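YncA (Salmonella typhimurium, PDB 3DR6) is a putative acetyltransferase of the GNAT family, probably transferring the acetyl group of acetyl-coenzyme A to an acceptor that has not been established. Local coordinates at residues His27-Ala30 with Ile31-Asp34; Tyr89-Pro92 with Ala93-Gly96. All coordinates share one frame; numbering follows the deposited sequence.

Interaction 1 of 2, residues His27-Ala30 with Ile31-Asp34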
ATOM      1  N   HIS C  27     -18.891  -9.131   8.055  1.00 20.61           N
ATOM      2  CA  HIS C  27     -19.523 -10.275   7.412  1.00 21.32           C
ATOM      3  C   HIS C  27     -18.955 -10.644   6.051  1.00 22.08           C
ATOM      4  O   HIS C  27     -19.496 -11.531   5.373  1.00 23.64           O
ATOM      5  CB  HIS C  27     -21.059 -10.054   7.337  1.00 21.65           C
ATOM      6  CG  HIS C  27     -21.674  -9.764   8.670  1.00 21.71           C
ATOM      7  ND1 HIS C  27     -21.617 -10.656   9.721  1.00 23.09           N
ATOM      8  CD2 HIS C  27     -22.318  -8.666   9.142  1.00 21.70           C
ATOM      9  CE1 HIS C  27     -22.208 -10.123  10.777  1.00 22.71           C
ATOM     10  NE2 HIS C  27     -22.638  -8.916  10.453  1.00 21.15           N
ATOM     11  N   THR C  28     -17.879  -9.976   5.661  1.00 21.34           N
ATOM     12  CA  THR C  28     -17.282 -10.175   4.354  1.00 21.53           C
ATOM     13  C   THR C  28     -15.765 -10.140   4.445  1.00 21.73           C
ATOM     14  O   THR C  28     -15.201  -9.689   5.442  1.00 21.88           O
ATOM     15  CB  THR C  28     -17.758  -9.118   3.300  1.00 21.35           C
ATOM     16  OG1 THR C  28     -16.946  -7.937   3.367  1.00 20.97           O
ATOM     17  CG2 THR C  28     -19.241  -8.759   3.457  1.00 20.73           C
ATOM     18  N   ALA C  29     -15.120 -10.620   3.382  1.00 22.29           N
ATOM     19  CA  ALA C  29     -13.693 -10.412   3.184  1.00 22.94           C
ATOM     20  C   ALA C  29     -13.451  -9.333   2.115  1.00 22.83           C
ATOM     21  O   ALA C  29     -12.406  -9.298   1.465  1.00 22.95           O
ATOM     22  CB  ALA C  29     -13.009 -11.755   2.829  1.00 23.16           C
ATOM     23  N   ALA C  30     -14.428  -8.442   1.943  1.00 22.80           N
ATOM     24  CA  ALA C  30     -14.341  -7.380   0.938  1.00 22.22           C
ATOM     25  C   ALA C  30     -13.550  -6.176   1.454  1.00 22.47           C
ATOM     26  O   ALA C  30     -13.102  -5.334   0.674  1.00 22.19           O
ATOM     27  CB  ALA C  30     -15.748  -6.954   0.463  1.00 23.05           C
ATOM     28  N   ILE C  31     -13.411  -6.085   2.776  1.00 21.68           N
ATOM     29  CA  ILE C  31     -12.530  -5.110   3.406  1.00 21.59           C
ATOM     30  C   ILE C  31     -11.751  -5.836   4.480  1.00 21.81           C
ATOM     31  O   ILE C  31     -12.336  -6.618   5.254  1.00 21.58           O
ATOM     32  CB  ILE C  31     -13.289  -3.884   4.014  1.00 21.35           C
ATOM     33  CG1 ILE C  31     -12.287  -2.831   4.497  1.00 21.79           C
ATOM     34  CG2 ILE C  31     -14.214  -4.284   5.185  1.00 20.23           C
ATOM     35  CD1 ILE C  31     -12.920  -1.475   4.763  1.00 22.77           C
ATOM     36  N   TRP C  32     -10.436  -5.597   4.532  1.00 21.65           N
ATOM     37  CA  TRP C  32      -9.614  -6.311   5.515  1.00 22.50           C
ATOM     38  C   TRP C  32      -9.367  -5.446   6.766  1.00 22.62           C
ATOM     39  O   TRP C  32      -8.230  -5.184   7.150  1.00 22.47           O
ATOM     40  CB  TRP C  32      -8.310  -6.896   4.894  1.00 22.11           C
ATOM     41  CG  TRP C  32      -8.580  -7.923   3.768  1.00 22.71           C
ATOM     42  CD1 TRP C  32      -9.811  -8.408   3.361  1.00 22.96           C
ATOM     43  CD2 TRP C  32      -7.610  -8.536   2.903  1.00 22.04           C
ATOM     44  NE1 TRP C  32      -9.655  -9.275   2.295  1.00 23.36           N
ATOM     45  CE2 TRP C  32      -8.314  -9.374   2.003  1.00 22.63           C
ATOM     46  CE3 TRP C  32      -6.203  -8.471   2.815  1.00 22.06           C
ATOM     47  CZ2 TRP C  32      -7.665 -10.139   1.022  1.00 22.96           C
ATOM     48  CZ3 TRP C  32      -5.560  -9.237   1.841  1.00 22.76           C
ATOM     49  CH2 TRP C  32      -6.291 -10.055   0.958  1.00 22.90           C
ATOM     50  N   ASN C  33     -10.472  -5.001   7.367  1.00 23.06           N
ATOM     51  CA  ASN C  33     -10.507  -4.346   8.660  1.00 24.04           C
ATOM     52  C   ASN C  33     -11.442  -5.172   9.523  1.00 24.10           C
ATOM     53  O   ASN C  33     -12.343  -5.818   8.984  1.00 23.38           O
ATOM     54  CB  ASN C  33     -11.092  -2.931   8.544  1.00 24.68           C
ATOM     55  CG  ASN C  33     -10.034  -1.851   8.343  1.00 26.69           C
ATOM     56  OD1 ASN C  33     -10.347  -0.763   7.830  1.00 30.09           O
ATOM     57  ND2 ASN C  33      -8.798  -2.119   8.762  1.00 27.77           N
ATOM     58  N   ASP C  34     -11.260  -5.118  10.844  1.00 24.77           N
ATOM     59  CA  ASP C  34     -11.944  -6.040  11.765  1.00 26.16           C
ATOM     60  C   ASP C  34     -13.005  -5.452  12.702  1.00 26.93           C
ATOM     61  O   ASP C  34     -13.880  -6.182  13.165  1.00 27.54           O
ATOM     62  CB  ASP C  34     -10.918  -6.807  12.605  1.00 26.21           C
ATOM     63  CG  ASP C  34      -9.923  -7.589  11.747  1.00 27.68           C
ATOM     64  OD1 ASP C  34     -10.328  -8.150  10.719  1.00 29.84           O
ATOM     65  OD2 ASP C  34      -8.738  -7.643  12.114  1.00 31.44           O
TER

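Interaction 2 of 2, residues Tyr89-Pro92 with Ala93-Gly96. With EDO (1,2-ethanediol), chain I.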
ATOM      1  N   TYR C  89     -18.767  -0.643  -2.072  1.00 17.46           N
ATOM      2  CA  TYR C  89     -19.490  -1.581  -1.213  1.00 17.59           C
ATOM      3  C   TYR C  89     -20.981  -1.464  -1.471  1.00 17.41           C
ATOM      4  O   TYR C  89     -21.552  -0.375  -1.424  1.00 17.62           O
ATOM      5  CB  TYR C  89     -19.163  -1.337   0.273  1.00 18.64           C
ATOM      6  CG  TYR C  89     -17.675  -1.422   0.592  1.00 19.47           C
ATOM      7  CD1 TYR C  89     -16.964  -2.604   0.371  1.00 20.86           C
ATOM      8  CD2 TYR C  89     -16.988  -0.322   1.105  1.00 21.66           C
ATOM      9  CE1 TYR C  89     -15.577  -2.688   0.640  1.00 21.75           C
ATOM     10  CE2 TYR C  89     -15.616  -0.402   1.389  1.00 21.59           C
ATOM     11  CZ  TYR C  89     -14.931  -1.590   1.151  1.00 22.04           C
ATOM     12  OH  TYR C  89     -13.576  -1.685   1.413  1.00 23.74           O
ATOM     13  N   VAL C  90     -21.603  -2.597  -1.760  1.00 16.74           N
ATOM     14  CA  VAL C  90     -23.037  -2.660  -1.981  1.00 16.45           C
ATOM     15  C   VAL C  90     -23.733  -3.241  -0.726  1.00 16.30           C
ATOM     16  O   VAL C  90     -23.226  -4.160  -0.077  1.00 16.23           O
ATOM     17  CB  VAL C  90     -23.340  -3.465  -3.273  1.00 16.22           C
ATOM     18  CG1 VAL C  90     -24.835  -3.670  -3.478  1.00 15.94           C
ATOM     19  CG2 VAL C  90     -22.708  -2.741  -4.497  1.00 15.34           C
ATOM     20  N   HIS C  91     -24.882  -2.663  -0.385  1.00 16.16           N
ATOM     21  CA  HIS C  91     -25.641  -3.076   0.784  1.00 16.28           C
ATOM     22  C   HIS C  91     -26.091  -4.527   0.537  1.00 15.80           C
ATOM     23  O   HIS C  91     -26.491  -4.858  -0.586  1.00 15.77           O
ATOM     24  CB  HIS C  91     -26.838  -2.146   0.917  1.00 16.30           C
ATOM     25  CG  HIS C  91     -27.659  -2.390   2.143  1.00 18.01           C
ATOM     26  ND1 HIS C  91     -28.415  -3.529   2.318  1.00 18.98           N
ATOM     27  CD2 HIS C  91     -27.852  -1.633   3.248  1.00 19.92           C
ATOM     28  CE1 HIS C  91     -29.042  -3.463   3.481  1.00 20.96           C
ATOM     29  NE2 HIS C  91     -28.725  -2.318   4.061  1.00 19.70           N
ATOM     30  N   PRO C  92     -26.056  -5.400   1.573  1.00 16.08           N
ATOM     31  CA  PRO C  92     -26.370  -6.801   1.275  1.00 15.73           C
ATOM     32  C   PRO C  92     -27.797  -7.084   0.796  1.00 16.75           C
ATOM     33  O   PRO C  92     -28.054  -8.172   0.273  1.00 17.13           O
ATOM     34  CB  PRO C  92     -26.076  -7.527   2.612  1.00 16.20           C
ATOM     35  CG  PRO C  92     -26.302  -6.484   3.629  1.00 16.08           C
ATOM     36  CD  PRO C  92     -25.758  -5.207   3.006  1.00 15.48           C
ATOM     37  N   ALA C  93     -28.710  -6.133   0.964  1.00 16.70           N
ATOM     38  CA  ALA C  93     -30.085  -6.288   0.478  1.00 17.50           C
ATOM     39  C   ALA C  93     -30.213  -5.929  -0.998  1.00 18.20           C
ATOM     40  O   ALA C  93     -31.313  -6.023  -1.571  1.00 17.93           O
ATOM     41  CB  ALA C  93     -31.038  -5.426   1.309  1.00 17.43           C
ATOM     42  N   HIS C  94     -29.090  -5.527  -1.599  1.00 18.57           N
ATOM     43  CA  HIS C  94     -29.099  -4.918  -2.939  1.00 19.71           C
ATOM     44  C   HIS C  94     -28.074  -5.429  -3.932  1.00 21.43           C
ATOM     45  O   HIS C  94     -27.774  -4.739  -4.903  1.00 21.18           O
ATOM     46  CB  HIS C  94     -28.991  -3.401  -2.798  1.00 18.52           C
ATOM     47  CG  HIS C  94     -30.138  -2.818  -2.044  1.00 19.51           C
ATOM     48  ND1 HIS C  94     -31.380  -2.639  -2.618  1.00 17.97           N
ATOM     49  CD2 HIS C  94     -30.268  -2.474  -0.741  1.00 18.29           C
ATOM     50  CE1 HIS C  94     -32.211  -2.159  -1.712  1.00 19.30           C
ATOM     51  NE2 HIS C  94     -31.566  -2.059  -0.562  1.00 16.18           N
ATOM     52  N   GLN C  95     -27.519  -6.623  -3.739  1.00 24.67           N
ATOM     53  CA  GLN C  95     -26.635  -7.055  -4.833  1.00 26.74           C
ATOM     54  C   GLN C  95     -27.264  -8.076  -5.804  1.00 26.84           C
ATOM     55  O   GLN C  95     -28.460  -8.388  -5.667  1.00 26.79           O
ATOM     56  CB  GLN C  95     -25.099  -7.011  -4.495  1.00 28.46           C
ATOM     57  CG  GLN C  95     -23.970  -7.693  -5.379  1.00 28.35           C
ATOM     58  CD  GLN C  95     -23.549  -7.075  -6.740  1.00 32.69           C
ATOM     59  OE1 GLN C  95     -23.383  -7.856  -7.679  1.00 37.90           O
ATOM     60  NE2 GLN C  95     -23.309  -5.742  -6.855  1.00 26.38           N
ATOM     61  N   GLY C  96     -26.537  -8.449  -6.855  1.00 26.89           N
ATOM     62  CA  GLY C  96     -27.138  -9.120  -8.007  1.00 27.15           C
ATOM     63  C   GLY C  96     -27.920  -8.154  -8.879  1.00 27.01           C
ATOM     64  O   GLY C  96     -28.696  -8.577  -9.751  1.00 27.88           O
TER
HETATM   65  C1  EDO I 172     -25.377 -10.686  -2.042  1.00 39.72           C
HETATM   66  O1  EDO I 172     -23.993 -10.495  -2.292  1.00 39.66           O
HETATM   67  C2  EDO I 172     -25.730  -9.675  -0.973  1.00 38.73           C
HETATM   68  O2  EDO I 172     -26.299 -10.371   0.136  1.00 40.40           O

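Interaction 1 of 2, residues His27-Ala30 with Ile31-Asp34
Between Ala-29 and Trp-32 the backbone folds over irregularly, neither helix nor strand, just after helical geometry is lost at Thr-28; the bend brings Ala-29 C to 3.3 Å from Ile-31 N. Trp-32 closes it with its side chain: the indole NE1 donates to Ala-29 O over 2.9 Å, a bent bond with an N-H...O angle of 133°. The acceptor lies near the plane of the indole, at its edge, whereas the donor stands above the carbonyl plane and so does not follow a lone pair. With chi1 at -61° the ring sits beside its own backbone N, which turns the pyrrole edge back toward Ala-29. Trp-32 CD1 reaches the same Ala-29 O at 3.3 Å. A glycerol molecule, which may mark a pocket beside Trp-32, adds weak hydrogen bonds to the carbonyl oxygens of Ala-29 and Ala-30.

A second polar link tightens the start of the bend. Thr-28 OG1 accepts from Ala-30 N at 2.9 Å in a fairly straight bond, forming an ST turn, and also bonds to Ala-24 O in the preceding helix. The next amide along, Ile-31 N, stays 4.0 Å from Thr-28 OG1 and is buried without a polar partner.

In GNAT enzymes the loop after the first helix often helps shape the acceptor site. Here the second subunit packs against it, Phe-80 on Trp-32 and Phe-77 on Ile-31. Ile-31 also rests on Tyr-21, Ala-24 and Val-25 of helix 14-27, so the chain leaving that helix doubles back onto it. On the sheet side, Lys-151 bonds to the carbonyl oxygens of Thr-28 and Ile-31, and Trp-32 packs on Glu-124 of strand 118-124 and on Leu-156 and Leu-158 of strand 154-164.

Interaction 2 of 2, residues Tyr89-Pro92 with Ala93-Gly96
Two hydrogen bonds accepted by His-91 hold the turn that follows strand 83-90. In the type I beta turn from His-91 to His-94, His-94 N donates to His-91 O over 2.9 Å, with the donor well above the carbonyl plane. The imidazole of His-91 supplies the other: Ala-93 N points at ND1, 2.9 Å away, in a nearly straight bond of 166° that lies in the ring plane. ND1 therefore acts as acceptor. With CG anti to the backbone N (chi1 -176°), the ring is carried beside its own carbonyl, which sets ND1 edge-on to the amide of Ala-93. Both ends of the His-91 residue, carbonyl and ring, thus grip successive amides of the turn.

The aromatic contact is an offset edge-to-face pair. His-94 directs its edge toward the face of His-91, with centroids 5.4 Å apart and planes at 71°; His-94 CD2 leads, 3.7 Å from His-91 ND1. Ala-93 CB fills in beside the same imidazole, 3.4 Å from His-91 ND1.

Van der Waals packing is provided by Val-90 and Gln-95, whose side chains cross at about a right angle. Val-90 CG1 meets Gln-95 CB at 3.5 Å and also approaches His-94 O at 3.4 Å. A 1,2-ethanediol molecule donates through O2 to Pro-92 O, 2.8 Å away.

Gln-95 opens a sequence matching the Q/R-x-x-G-x-G/A signature of GNAT enzymes, whose loop commonly binds the acetyl-CoA pyrophosphate; this turn leads into it. Val-90 and His-94 both touch Leu-99 at the start of helix 99-113, whereas His-91 and Pro-92 lean on Ile-20 and His-23 of helix 14-27. His-91 also keeps backbone pairing with Thr-66 of strand 64-73.

In the fold
Interactions 1 and 2 come in that order along the chain, with centres about 15 Å apart, and both border helix 14-27. Interaction 1 lies in the loop leaving that helix toward helix 39-52, and interaction 2 in the turn from central strand 83-90 toward helix 99-113. They meet through Tyr-89, which touches Ile-31 CB with OH at 3.4 Å and Ala-30 O with CE1 at 3.6 Å, and which also packs on Ile-20 and Ala-24. In GNAT enzymes the loop after the first helix often helps shape the acceptor site, while the turn after this strand serves acetyl-CoA, so the two probably flank neighbouring parts of the active-site cleft.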